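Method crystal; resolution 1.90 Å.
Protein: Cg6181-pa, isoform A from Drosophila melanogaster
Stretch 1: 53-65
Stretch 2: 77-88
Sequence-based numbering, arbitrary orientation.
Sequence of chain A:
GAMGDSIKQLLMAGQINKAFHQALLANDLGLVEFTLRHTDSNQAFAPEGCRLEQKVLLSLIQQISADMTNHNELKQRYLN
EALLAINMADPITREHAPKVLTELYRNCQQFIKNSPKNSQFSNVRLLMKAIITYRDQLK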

# COMPACT_ATOMS: atom_id res chain seq x y z
N GLU A 53 -6.03 9.17 -3.39
CA GLU A 53 -5.14 10.29 -3.23
C GLU A 53 -3.71 9.82 -3.22
O GLU A 53 -3.44 8.74 -2.70
CB GLU A 53 -5.40 10.91 -1.86
CG GLU A 53 -6.55 11.80 -1.84
CD GLU A 53 -6.96 12.15 -0.46
OE1 GLU A 53 -6.30 11.72 0.51
OE2 GLU A 53 -7.96 12.84 -0.35
N GLN A 54 -2.78 10.63 -3.71
CA GLN A 54 -1.36 10.32 -3.59
C GLN A 54 -0.90 10.10 -2.14
O GLN A 54 -0.09 9.20 -1.89
CB GLN A 54 -0.49 11.41 -4.21
CG GLN A 54 -0.64 11.53 -5.74
CD GLN A 54 0.09 10.45 -6.44
OE1 GLN A 54 1.33 10.38 -6.38
NE2 GLN A 54 -0.67 9.60 -7.17
N LYS A 55 -1.39 10.93 -1.22
CA LYS A 55 -1.02 10.79 0.18
C LYS A 55 -1.46 9.44 0.76
O LYS A 55 -0.78 8.88 1.59
CB LYS A 55 -1.42 12.00 1.04
CG LYS A 55 -2.92 12.19 1.39
CD LYS A 55 -3.14 13.40 2.33
CE LYS A 55 -4.60 13.90 2.22
NZ LYS A 55 -4.66 15.36 2.28
N VAL A 56 -2.59 8.93 0.28
CA VAL A 56 -3.13 7.64 0.69
C VAL A 56 -2.28 6.53 0.09
O VAL A 56 -1.94 5.58 0.76
CB VAL A 56 -4.61 7.47 0.27
CG1 VAL A 56 -5.02 6.00 0.29
CG2 VAL A 56 -5.57 8.37 1.14
N LEU A 57 -1.91 6.68 -1.16
CA LEU A 57 -1.07 5.66 -1.80
C LEU A 57 0.25 5.49 -1.07
O LEU A 57 0.66 4.35 -0.81
CB LEU A 57 -0.82 6.01 -3.27
CG LEU A 57 -2.02 5.93 -4.21
CD1 LEU A 57 -1.71 6.57 -5.51
CD2 LEU A 57 -2.44 4.49 -4.40
N LEU A 58 0.93 6.61 -0.73
CA LEU A 58 2.27 6.57 -0.07
C LEU A 58 2.21 6.01 1.36
O LEU A 58 3.10 5.31 1.81
CB LEU A 58 2.93 7.93 -0.07
CG LEU A 58 3.43 8.45 -1.44
CD1 LEU A 58 3.91 9.92 -1.44
CD2 LEU A 58 4.48 7.52 -2.09
N SER A 59 1.14 6.34 2.07
CA SER A 59 0.86 5.76 3.41
C SER A 59 0.57 4.24 3.36
O SER A 59 1.07 3.49 4.19
CB SER A 59 -0.33 6.51 4.03
OG SER A 59 -0.70 5.98 5.31
N LEU A 60 -0.24 3.82 2.41
CA LEU A 60 -0.55 2.42 2.19
C LEU A 60 0.75 1.67 1.89
O LEU A 60 1.02 0.63 2.51
CB LEU A 60 -1.56 2.28 1.04
CG LEU A 60 -2.16 0.95 0.65
CD1 LEU A 60 -2.88 0.41 1.92
CD2 LEU A 60 -3.16 1.11 -0.54
N ILE A 61 1.58 2.24 1.02
CA ILE A 61 2.89 1.63 0.72
C ILE A 61 3.74 1.48 2.00
O ILE A 61 4.31 0.40 2.26
CB ILE A 61 3.72 2.46 -0.33
CG1 ILE A 61 3.16 2.23 -1.74
CG2 ILE A 61 5.19 2.02 -0.30
CD1 ILE A 61 3.69 3.24 -2.78
N GLN A 62 3.77 2.53 2.79
CA GLN A 62 4.44 2.54 4.03
C GLN A 62 3.96 1.45 5.01
O GLN A 62 4.71 0.66 5.51
CB GLN A 62 4.39 3.94 4.58
CG GLN A 62 5.23 4.18 5.75
CD GLN A 62 4.57 3.83 7.05
OE1 GLN A 62 3.48 4.29 7.33
NE2 GLN A 62 5.22 3.04 7.85
N GLN A 63 2.67 1.40 5.20
CA GLN A 63 2.04 0.57 6.20
C GLN A 63 2.09 -0.93 5.86
O GLN A 63 2.36 -1.75 6.74
CB GLN A 63 0.60 1.01 6.46
CG GLN A 63 0.58 2.41 7.12
CD GLN A 63 -0.64 2.67 7.93
OE1 GLN A 63 -1.37 1.77 8.30
NE2 GLN A 63 -0.89 3.95 8.19
N ILE A 64 1.84 -1.26 4.61
CA ILE A 64 1.88 -2.64 4.14
C ILE A 64 3.33 -3.17 4.30
O ILE A 64 3.54 -4.30 4.78
CB ILE A 64 1.41 -2.79 2.67
CG1 ILE A 64 -0.09 -2.51 2.53
CG2 ILE A 64 1.75 -4.23 2.16
CD1 ILE A 64 -0.59 -2.42 1.08
N SER A 65 4.31 -2.36 3.90
CA SER A 65 5.72 -2.77 3.93
C SER A 65 6.39 -2.66 5.29
O SER A 65 7.48 -3.25 5.50
CB SER A 65 6.57 -2.03 2.91
OG SER A 65 6.82 -0.68 3.23
N ARG A 77 -0.12 -7.20 -4.25
CA ARG A 77 -0.80 -6.65 -5.40
C ARG A 77 -1.14 -5.18 -5.16
O ARG A 77 -0.97 -4.36 -6.07
CB ARG A 77 -2.04 -7.51 -5.72
CG ARG A 77 -2.66 -7.23 -7.04
CD ARG A 77 -3.82 -6.26 -6.95
NE ARG A 77 -4.93 -6.83 -6.18
CZ ARG A 77 -6.21 -6.63 -6.43
NH1 ARG A 77 -6.60 -5.90 -7.47
NH2 ARG A 77 -7.12 -7.21 -5.63
N TYR A 78 -1.59 -4.82 -3.95
CA TYR A 78 -1.71 -3.39 -3.59
C TYR A 78 -0.41 -2.63 -3.57
O TYR A 78 -0.40 -1.47 -3.94
CB TYR A 78 -2.47 -3.16 -2.28
CG TYR A 78 -3.97 -3.08 -2.56
CD1 TYR A 78 -4.64 -1.85 -2.58
CD2 TYR A 78 -4.68 -4.23 -2.87
CE1 TYR A 78 -6.02 -1.79 -2.87
CE2 TYR A 78 -6.03 -4.19 -3.17
CZ TYR A 78 -6.70 -2.97 -3.17
OH TYR A 78 -8.06 -2.93 -3.48
N LEU A 79 0.68 -3.26 -3.11
CA LEU A 79 1.99 -2.59 -3.18
C LEU A 79 2.33 -2.32 -4.63
O LEU A 79 2.78 -1.23 -4.94
CB LEU A 79 3.10 -3.46 -2.61
CG LEU A 79 3.22 -3.57 -1.11
CD1 LEU A 79 4.49 -4.37 -0.84
CD2 LEU A 79 3.18 -2.18 -0.48
N ASN A 80 2.14 -3.33 -5.46
CA ASN A 80 2.30 -3.20 -6.92
C ASN A 80 1.50 -2.03 -7.50
O ASN A 80 2.06 -1.16 -8.16
CB ASN A 80 1.89 -4.48 -7.65
CG ASN A 80 2.90 -5.64 -7.46
OD1 ASN A 80 4.03 -5.43 -7.01
ND2 ASN A 80 2.48 -6.86 -7.82
N GLU A 81 0.18 -2.06 -7.30
CA GLU A 81 -0.71 -1.03 -7.86
C GLU A 81 -0.46 0.33 -7.28
O GLU A 81 -0.43 1.29 -8.02
CB GLU A 81 -2.18 -1.36 -7.67
CG GLU A 81 -2.63 -2.60 -8.36
CD GLU A 81 -2.82 -2.52 -9.85
OE1 GLU A 81 -2.67 -1.45 -10.50
OE2 GLU A 81 -3.14 -3.60 -10.38
N ALA A 82 -0.21 0.41 -5.97
CA ALA A 82 0.05 1.70 -5.37
C ALA A 82 1.31 2.32 -5.94
O ALA A 82 1.34 3.52 -6.26
CB ALA A 82 0.08 1.63 -3.84
N LEU A 83 2.38 1.54 -6.09
CA LEU A 83 3.60 2.07 -6.72
C LEU A 83 3.32 2.57 -8.14
O LEU A 83 3.77 3.65 -8.54
CB LEU A 83 4.71 0.99 -6.75
CG LEU A 83 6.07 1.26 -7.41
CD1 LEU A 83 6.90 2.21 -6.54
CD2 LEU A 83 6.87 -0.04 -7.61
N LEU A 84 2.62 1.77 -8.93
CA LEU A 84 2.30 2.14 -10.32
C LEU A 84 1.44 3.40 -10.40
O LEU A 84 1.46 4.06 -11.41
CB LEU A 84 1.61 1.00 -11.06
CG LEU A 84 2.42 -0.28 -11.31
CD1 LEU A 84 1.55 -1.31 -11.96
CD2 LEU A 84 3.67 -0.00 -12.19
N ALA A 85 0.69 3.69 -9.34
CA ALA A 85 -0.16 4.91 -9.27
C ALA A 85 0.55 6.17 -8.76
O ALA A 85 -0.03 7.28 -8.83
CB ALA A 85 -1.38 4.64 -8.40
N ILE A 86 1.76 6.03 -8.24
CA ILE A 86 2.56 7.19 -7.85
C ILE A 86 2.73 8.17 -9.03
O ILE A 86 3.21 7.79 -10.11
CB ILE A 86 3.97 6.81 -7.36
CG1 ILE A 86 3.94 6.03 -6.06
CG2 ILE A 86 4.83 8.07 -7.13
CD1 ILE A 86 5.38 5.69 -5.57
N ASN A 87 2.33 9.42 -8.81
CA ASN A 87 2.42 10.44 -9.83
C ASN A 87 3.58 11.34 -9.47
O ASN A 87 3.48 12.18 -8.57
CB ASN A 87 1.13 11.24 -9.96
CG ASN A 87 1.31 12.49 -10.82
OD1 ASN A 87 2.20 12.55 -11.66
ND2 ASN A 87 0.45 13.48 -10.61
N MET A 88 4.68 11.17 -10.19
CA MET A 88 5.90 11.93 -9.91
C MET A 88 5.85 13.40 -10.36
O MET A 88 6.78 14.14 -10.08
CB MET A 88 7.14 11.21 -10.49
CG MET A 88 7.60 9.92 -9.74
SD MET A 88 7.70 10.06 -7.91
CE MET A 88 9.21 11.03 -7.72

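Residues 54-65 form a helix, with Glu 53 at the N-cap position just before it; residues from 77 onward belong to a second helix that begins earlier in the chain. The two run roughly antiparallel, with 144° between their N-to-C directions and axes that approach to 9.3 Å. The start of the first helix lies beside the later part of the second stretch. The register follows: the CA of Gln 54 is 6.6 Å from the CA of Ile 86, the CA of Leu 57 is 5.4 Å from the CA of Ala 82, and the CA of Ile 61 is 5.8 Å from the CA of Leu 79. The contacting residues of the first helix, Gln 54, Leu 57, Leu 58, Leu 60, Ile 61 and Ile 64, recur at steps of three or four, so that successive turns present them on one face.

The backbones come closest at Leu 57 and Ala 82, and alanine suits this place because its side chain is a single methyl group. The CB of Ala 82 points toward the first helix and packs against Leu 57 CD2 at 3.9 Å and Ile 61 CG1 at 3.8 Å. One turn on, Ala 85 is equally compact: its CB meets Leu 57 CD1 at 3.5 Å. The branched end of Leu 57 thus packs against both alanines, with CD1 and CD2 both near Ala 85 CB and CD2 also near Ala 82 CB.

Longer side chains fill the space around these alanines. Ile 61 leaves its backbone sideways, but its end comes nearer the second stretch, where its CD1 lies 4.1 Å from Ile 86 CD1. Leu 58 reaches the same isoleucine, with its CD2 4.0 Å from Ile 86 CD1. Toward the other end of the contact, Ile 64 CG2 packs 3.6 Å from Leu 79 CD2, while Ile 64 CD1 lies 3.9 Å from Tyr 78 CB. Leu 79 has the largest area covered by the opposing stretch, its m, t rotamer carrying the branched end inward. Tyr 78 offers its ring edge to Leu 60, whose CD2 is 3.9 Å from Tyr 78 CD1; its hydroxyl is hydrogen-bonded elsewhere in the structure, which allows a residue with a polar tip to serve in this buried, otherwise apolar setting.

The polar link is made by Gln 54, whose m, m side chain turns its amide toward the backbone at Ala 85 and Asn 87. Its NE2 donates to Ala 85 O at 2.9 Å, and its OE1 accepts from Asn 87 N at 2.8 Å, with N-H...acceptor angles of 160° and 170°. A carboxamide suits this role because it carries a donor and an acceptor side by side, matching a backbone carbonyl and an amide two residues apart. Together the two stretches bury 602 Å², counting both sides: largely apolar packing, with these two hydrogen bonds fixing one end.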